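Solute-binding protein from Thermoactinomyces vulgaris binds beta-cyclodextrin and, as a lipoprotein of the cell membrane, probably serves in carbohydrate uptake through a membrane transporter. Local coordinates of one contact, PDB 2ZYN (chain A, 1.70 Å), residues Ala132-Lys137 and Ala243-Gly248, beside the matching contact of the related maltose-binding protein MalE1 from Thermotoga maritima, PDB 6DTU (chain B, 1.50 Å), residues Ala112-Lys117 and Ala224-Gly229. Structure 2 is superposed on structure 1 by the backbone atoms of these residues (RMSD 0.24 Å); each is numbered along its deposited sequence.

Structure 1 (2ZYN); sequences ALIYNK and AAVING.
Tyr135 meets Ala244 through its CB, 3.9 Å from Ala244 CB, while its phenol ring leads away from strand 244-247. CG stands between the backbone N and the carbonyl carbon (chi1 61°), which turns the ring aside from Ala244. On the same face, Leu133 reaches back with CD1, 4.1 Å from Ala244 CB and 3.5 Å from Val245 O; Leu150 of helix 147-157 adjoins this leucine. On the other face, Val245 places CG2 between its backbone N and carbonyl carbon, 3.9 Å from Ile134 CB and 3.6 Å from Ile134 O. Ile134 CD1 lies 3.4 Å from Asn247 O. Phe237 of helix 230-238 packs on Val245, and Phe340 of helix 335-344 on Ile134. Two backbone hydrogen bonds make Ile134 and Val245 an antiparallel hydrogen-bonded pair, Val245 N being 2.8 Å from Ile134 O. Strands 132-136 and 242-247 are the antiparallel central pair of a four-stranded mixed sheet in this solute-binding protein; at the C-terminal end of strand 242-247, the Asn247 side chain lies about 4 Å from a bound glucose unit.

Structure 2 (6DTU); sequences ALIYNK and AMIING.
Tyr115 touches Met225 through its CB, 4.0 Å from Met225 CG, and its phenol ring leads away from strand 225-228. Its CG lies between the backbone N and the carbonyl carbon (chi1 61°), turning the ring aside. On this face Leu113 reaches back with CD1, 4.0 Å from Met225 CB and 3.5 Å from Ile226 O. Met225 is extended through chi2 and turns about its CG-SD bond (chi3 -65°), which sets CE; the chain packs against Leu130, Ile133 and Ala134 of helix 127-140, and Leu130 also adjoins Leu113. On the other face, Ile226 places CG1 between its backbone N and carbonyl carbon, 3.8 Å from Ile114 CB and 3.6 Å from Ile114 O. Ile114 CD1 lies 3.6 Å from Asn228 O. Phe218 of helix 211-219 packs on Ile226, and Phe321 of helix 316-326 on Ile114. Two backbone hydrogen bonds make Ile114 and Ile226 an antiparallel hydrogen-bonded pair, Ile226 N being 2.9 Å from Ile114 O. At the strand's C-terminal end, the Asn228 side chain lies about 6 Å from a bound glucose unit.

What differs
The larger difference is Ala244(A) against Met225(B). Their CB atoms coincide within the error, and the contact with the leucine is common to both: Ala244(A) CB lies 4.1 Å from Leu133(A) CD1, and Met225(B) CB 4.0 Å from Leu113(B) CD1. Both residues also touch the tyrosine, Tyr135(A) or Tyr115(B). What Ala244(A) lacks is the methionine chain beyond: CG, SD and CE of Met225(B) have no counterpart in it, and no well-ordered atom given for structure 1 stands there. The longer side chain probably adds apolar surface at this buried position. Val245(A) stands against Ile226(B) with little displacement. The branches match by place, not by name: CG2 of Val245(A) and CG1 of Ile226(B) are 0.3 Å apart after superposition, as are CG1 of Val245(A) and CG2 of Ile226(B). Both residues are buried, and each touches the carbonyl oxygen of Ile134(A) or Ile114(B). The CA atoms that can be compared coincide within the error. Ile134(A) N meets Val245(A) O as Ile114(B) N meets Ile226(B) O, and Asn136(A) N meets Ala243(A) O as Asn116(B) N meets Ala224(B) O. Ile134(A), Tyr135(A), Asn136(A) and Ile246(A) and their counterparts occupy the same positions within the error.

Structure 1 (2ZYN)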
loop_
_atom_site.group_PDB
_atom_site.type_symbol
_atom_site.label_atom_id
_atom_site.label_comp_id
_atom_site.label_asym_id
_atom_site.label_seq_id
_atom_site.Cartn_x
_atom_site.Cartn_y
_atom_site.Cartn_z
ATOM N N ALA A 132 -1.227 7.434 -7.655
ATOM C CA ALA A 132 -1.737 8.302 -8.703
ATOM C C ALA A 132 -0.548 8.864 -9.461
ATOM O O ALA A 132 0.592 8.448 -9.222
ATOM C CB ALA A 132 -2.597 9.420 -8.116
ATOM N N LEU A 133 -0.812 9.779 -10.393
ATOM C CA LEU A 133 0.244 10.457 -11.126
ATOM C C LEU A 133 0.681 11.673 -10.325
ATOM O O LEU A 133 -0.085 12.620 -10.147
ATOM C CB LEU A 133 -0.245 10.876 -12.518
ATOM C CG LEU A 133 0.821 11.239 -13.560
ATOM C CD1 LEU A 133 1.692 10.039 -13.907
ATOM C CD2 LEU A 133 0.157 11.780 -14.812
ATOM N N ILE A 134 1.904 11.617 -9.809
ATOM C CA ILE A 134 2.495 12.737 -9.090
ATOM C C ILE A 134 3.495 13.394 -10.027
ATOM O O ILE A 134 4.433 12.751 -10.494
ATOM C CB ILE A 134 3.204 12.290 -7.781
ATOM C CG1 ILE A 134 2.260 11.457 -6.903
ATOM C CG2 ILE A 134 3.724 13.504 -7.005
ATOM C CD1 ILE A 134 2.956 10.735 -5.761
ATOM N N TYR A 135 3.281 14.673 -10.314
ATOM C CA TYR A 135 4.134 15.365 -11.270
ATOM C C TYR A 135 4.764 16.628 -10.708
ATOM O O TYR A 135 4.208 17.283 -9.819
ATOM C CB TYR A 135 3.391 15.639 -12.590
ATOM C CG TYR A 135 2.161 16.510 -12.464
ATOM C CD1 TYR A 135 2.199 17.861 -12.817
ATOM C CD2 TYR A 135 0.954 15.982 -12.006
ATOM C CE1 TYR A 135 1.069 18.664 -12.708
ATOM C CE2 TYR A 135 -0.180 16.780 -11.888
ATOM C CZ TYR A 135 -0.117 18.116 -12.241
ATOM O OH TYR A 135 -1.240 18.902 -12.125
ATOM N N ASN A 136 5.949 16.935 -11.231
ATOM C CA ASN A 136 6.649 18.183 -10.975
ATOM C C ASN A 136 6.023 19.283 -11.833
ATOM O O ASN A 136 6.106 19.239 -13.062
ATOM C CB ASN A 136 8.136 17.995 -11.305
ATOM C CG ASN A 136 9.004 19.159 -10.856
ATOM O OD1 ASN A 136 8.529 20.282 -10.669
ATOM N ND2 ASN A 136 10.297 18.895 -10.697
ATOM N N LYS A 137 5.389 20.258 -11.183
ATOM C CA LYS A 137 4.663 21.322 -11.893
ATOM C C LYS A 137 5.584 22.263 -12.670
ATOM O O LYS A 137 5.142 22.951 -13.593
ATOM C CB LYS A 137 3.766 22.113 -10.935
ATOM C CG LYS A 137 2.503 21.364 -10.506
ATOM C CD LYS A 137 1.669 22.154 -9.501
ATOM C CE LYS A 137 0.888 23.280 -10.169
ATOM N NZ LYS A 137 -0.121 23.890 -9.253
ATOM N N ALA A 243 9.830 14.283 -14.537
ATOM C CA ALA A 243 8.624 15.098 -14.699
ATOM C C ALA A 243 7.416 14.518 -13.968
ATOM O O ALA A 243 6.674 15.251 -13.318
ATOM C CB ALA A 243 8.310 15.318 -16.177
ATOM N N ALA A 244 7.226 13.205 -14.080
ATOM C CA ALA A 244 6.110 12.533 -13.421
ATOM C C ALA A 244 6.482 11.136 -12.954
ATOM O O ALA A 244 7.289 10.456 -13.588
ATOM C CB ALA A 244 4.904 12.475 -14.339
ATOM N N VAL A 245 5.883 10.728 -11.836
ATOM C CA VAL A 245 6.019 9.373 -11.304
ATOM C C VAL A 245 4.633 8.803 -11.024
ATOM O O VAL A 245 3.648 9.539 -11.010
ATOM C CB VAL A 245 6.874 9.328 -9.994
ATOM C CG1 VAL A 245 8.266 9.917 -10.217
ATOM C CG2 VAL A 245 6.168 10.035 -8.830
ATOM N N ILE A 246 4.559 7.490 -10.817
ATOM C CA ILE A 246 3.343 6.884 -10.294
ATOM C C ILE A 246 3.655 6.453 -8.871
ATOM O O ILE A 246 4.510 5.597 -8.644
ATOM C CB ILE A 246 2.841 5.693 -11.143
ATOM C CG1 ILE A 246 2.503 6.150 -12.572
ATOM C CG2 ILE A 246 1.619 5.069 -10.487
ATOM C CD1 ILE A 246 2.224 5.019 -13.557
ATOM N N ASN A 247 2.999 7.094 -7.909
ATOM C CA ASN A 247 3.256 6.813 -6.503
ATOM C C ASN A 247 2.079 7.258 -5.646
ATOM O O ASN A 247 1.129 7.861 -6.157
ATOM C CB ASN A 247 4.571 7.466 -6.042
ATOM C CG ASN A 247 5.357 6.585 -5.082
ATOM O OD1 ASN A 247 4.885 5.524 -4.665
ATOM N ND2 ASN A 247 6.569 7.017 -4.734
ATOM N N GLY A 248 2.150 6.966 -4.352
ATOM C CA GLY A 248 1.030 7.185 -3.445
ATOM C C GLY A 248 1.218 8.353 -2.499
ATOM O O GLY A 248 2.265 9.003 -2.519
#

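Structure 2 (6DTU)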
loop_
_atom_site.group_PDB
_atom_site.type_symbol
_atom_site.label_atom_id
_atom_site.label_comp_id
_atom_site.label_asym_id
_atom_site.label_seq_id
_atom_site.Cartn_x
_atom_site.Cartn_y
_atom_site.Cartn_z
ATOM N N ALA B 112 -1.157 7.263 -7.720
ATOM C CA ALA B 112 -1.691 8.242 -8.653
ATOM C C ALA B 112 -0.528 8.837 -9.432
ATOM O O ALA B 112 0.644 8.527 -9.181
ATOM C CB ALA B 112 -2.466 9.351 -7.924
ATOM N N LEU B 113 -0.841 9.680 -10.407
ATOM C CA LEU B 113 0.208 10.428 -11.081
ATOM C C LEU B 113 0.593 11.604 -10.197
ATOM O O LEU B 113 -0.251 12.432 -9.843
ATOM C CB LEU B 113 -0.256 10.932 -12.440
ATOM C CG LEU B 113 0.764 11.669 -13.290
ATOM C CD1 LEU B 113 1.748 10.690 -13.880
ATOM C CD2 LEU B 113 -0.004 12.402 -14.391
ATOM N N ILE B 114 1.856 11.644 -9.789
ATOM C CA ILE B 114 2.427 12.781 -9.087
ATOM C C ILE B 114 3.369 13.455 -10.066
ATOM O O ILE B 114 4.212 12.792 -10.677
ATOM C CB ILE B 114 3.188 12.342 -7.826
ATOM C CG1 ILE B 114 2.260 11.554 -6.912
ATOM C CG2 ILE B 114 3.737 13.576 -7.085
ATOM C CD1 ILE B 114 2.987 10.965 -5.750
ATOM N N TYR B 115 3.199 14.753 -10.267
ATOM C CA TYR B 115 3.965 15.417 -11.309
ATOM C C TYR B 115 4.577 16.720 -10.812
ATOM O O TYR B 115 4.026 17.399 -9.941
ATOM C CB TYR B 115 3.110 15.631 -12.580
ATOM C CG TYR B 115 1.885 16.507 -12.337
ATOM C CD1 TYR B 115 1.902 17.856 -12.677
ATOM C CD2 TYR B 115 0.733 15.991 -11.734
ATOM C CE1 TYR B 115 0.799 18.667 -12.448
ATOM C CE2 TYR B 115 -0.388 16.793 -11.506
ATOM C CZ TYR B 115 -0.343 18.138 -11.871
ATOM O OH TYR B 115 -1.433 18.965 -11.645
ATOM N N ASN B 116 5.763 17.037 -11.334
ATOM C CA ASN B 116 6.491 18.256 -10.981
ATOM C C ASN B 116 6.059 19.380 -11.923
ATOM O O ASN B 116 6.333 19.328 -13.127
ATOM C CB ASN B 116 7.995 17.999 -11.082
ATOM C CG ASN B 116 8.838 19.173 -10.604
ATOM O OD1 ASN B 116 8.436 20.327 -10.701
ATOM N ND2 ASN B 116 10.021 18.869 -10.086
ATOM N N LYS B 117 5.413 20.411 -11.366
ATOM C CA LYS B 117 4.826 21.460 -12.192
ATOM C C LYS B 117 5.874 22.311 -12.891
ATOM O O LYS B 117 5.543 23.010 -13.856
ATOM C CB LYS B 117 3.891 22.341 -11.364
ATOM C CG LYS B 117 2.620 21.627 -10.897
ATOM C CD LYS B 117 1.786 22.512 -9.979
ATOM C CE LYS B 117 0.530 21.789 -9.495
ATOM N NZ LYS B 117 -0.225 22.604 -8.489
ATOM N N ALA B 224 9.960 14.369 -13.892
ATOM C CA ALA B 224 8.794 15.185 -14.187
ATOM C C ALA B 224 7.502 14.530 -13.709
ATOM O O ALA B 224 6.607 15.224 -13.215
ATOM C CB ALA B 224 8.739 15.481 -15.680
ATOM N N MET B 225 7.372 13.210 -13.879
ATOM C CA MET B 225 6.140 12.498 -13.572
ATOM C C MET B 225 6.468 11.133 -13.004
ATOM O O MET B 225 7.329 10.426 -13.540
ATOM C CB MET B 225 5.331 12.253 -14.846
ATOM C CG MET B 225 4.825 13.537 -15.483
ATOM S SD MET B 225 3.973 13.285 -17.062
ATOM C CE MET B 225 5.282 12.671 -18.123
ATOM N N ILE B 226 5.726 10.737 -11.968
ATOM C CA ILE B 226 5.836 9.400 -11.404
ATOM C C ILE B 226 4.455 8.842 -11.095
ATOM O O ILE B 226 3.450 9.558 -11.079
ATOM C CB ILE B 226 6.714 9.354 -10.139
ATOM C CG1 ILE B 226 6.076 10.182 -9.021
ATOM C CG2 ILE B 226 8.137 9.814 -10.466
ATOM C CD1 ILE B 226 6.867 10.107 -7.723
ATOM N N ILE B 227 4.408 7.534 -10.869
ATOM C CA ILE B 227 3.224 6.892 -10.311
ATOM C C ILE B 227 3.581 6.379 -8.926
ATOM O O ILE B 227 4.346 5.420 -8.783
ATOM C CB ILE B 227 2.668 5.783 -11.210
ATOM C CG1 ILE B 227 2.153 6.400 -12.511
ATOM C CG2 ILE B 227 1.507 5.103 -10.496
ATOM C CD1 ILE B 227 1.627 5.376 -13.521
ATOM N N ASN B 228 3.024 7.026 -7.902
ATOM C CA ASN B 228 3.372 6.737 -6.518
ATOM C C ASN B 228 2.211 7.181 -5.636
ATOM O O ASN B 228 1.254 7.797 -6.104
ATOM C CB ASN B 228 4.657 7.470 -6.124
ATOM C CG ASN B 228 5.355 6.846 -4.929
ATOM O OD1 ASN B 228 4.908 5.849 -4.368
ATOM N ND2 ASN B 228 6.475 7.432 -4.545
ATOM N N GLY B 229 2.315 6.871 -4.343
ATOM C CA GLY B 229 1.226 7.075 -3.420
ATOM C C GLY B 229 1.405 8.244 -2.476
ATOM O O GLY B 229 2.444 8.905 -2.432
#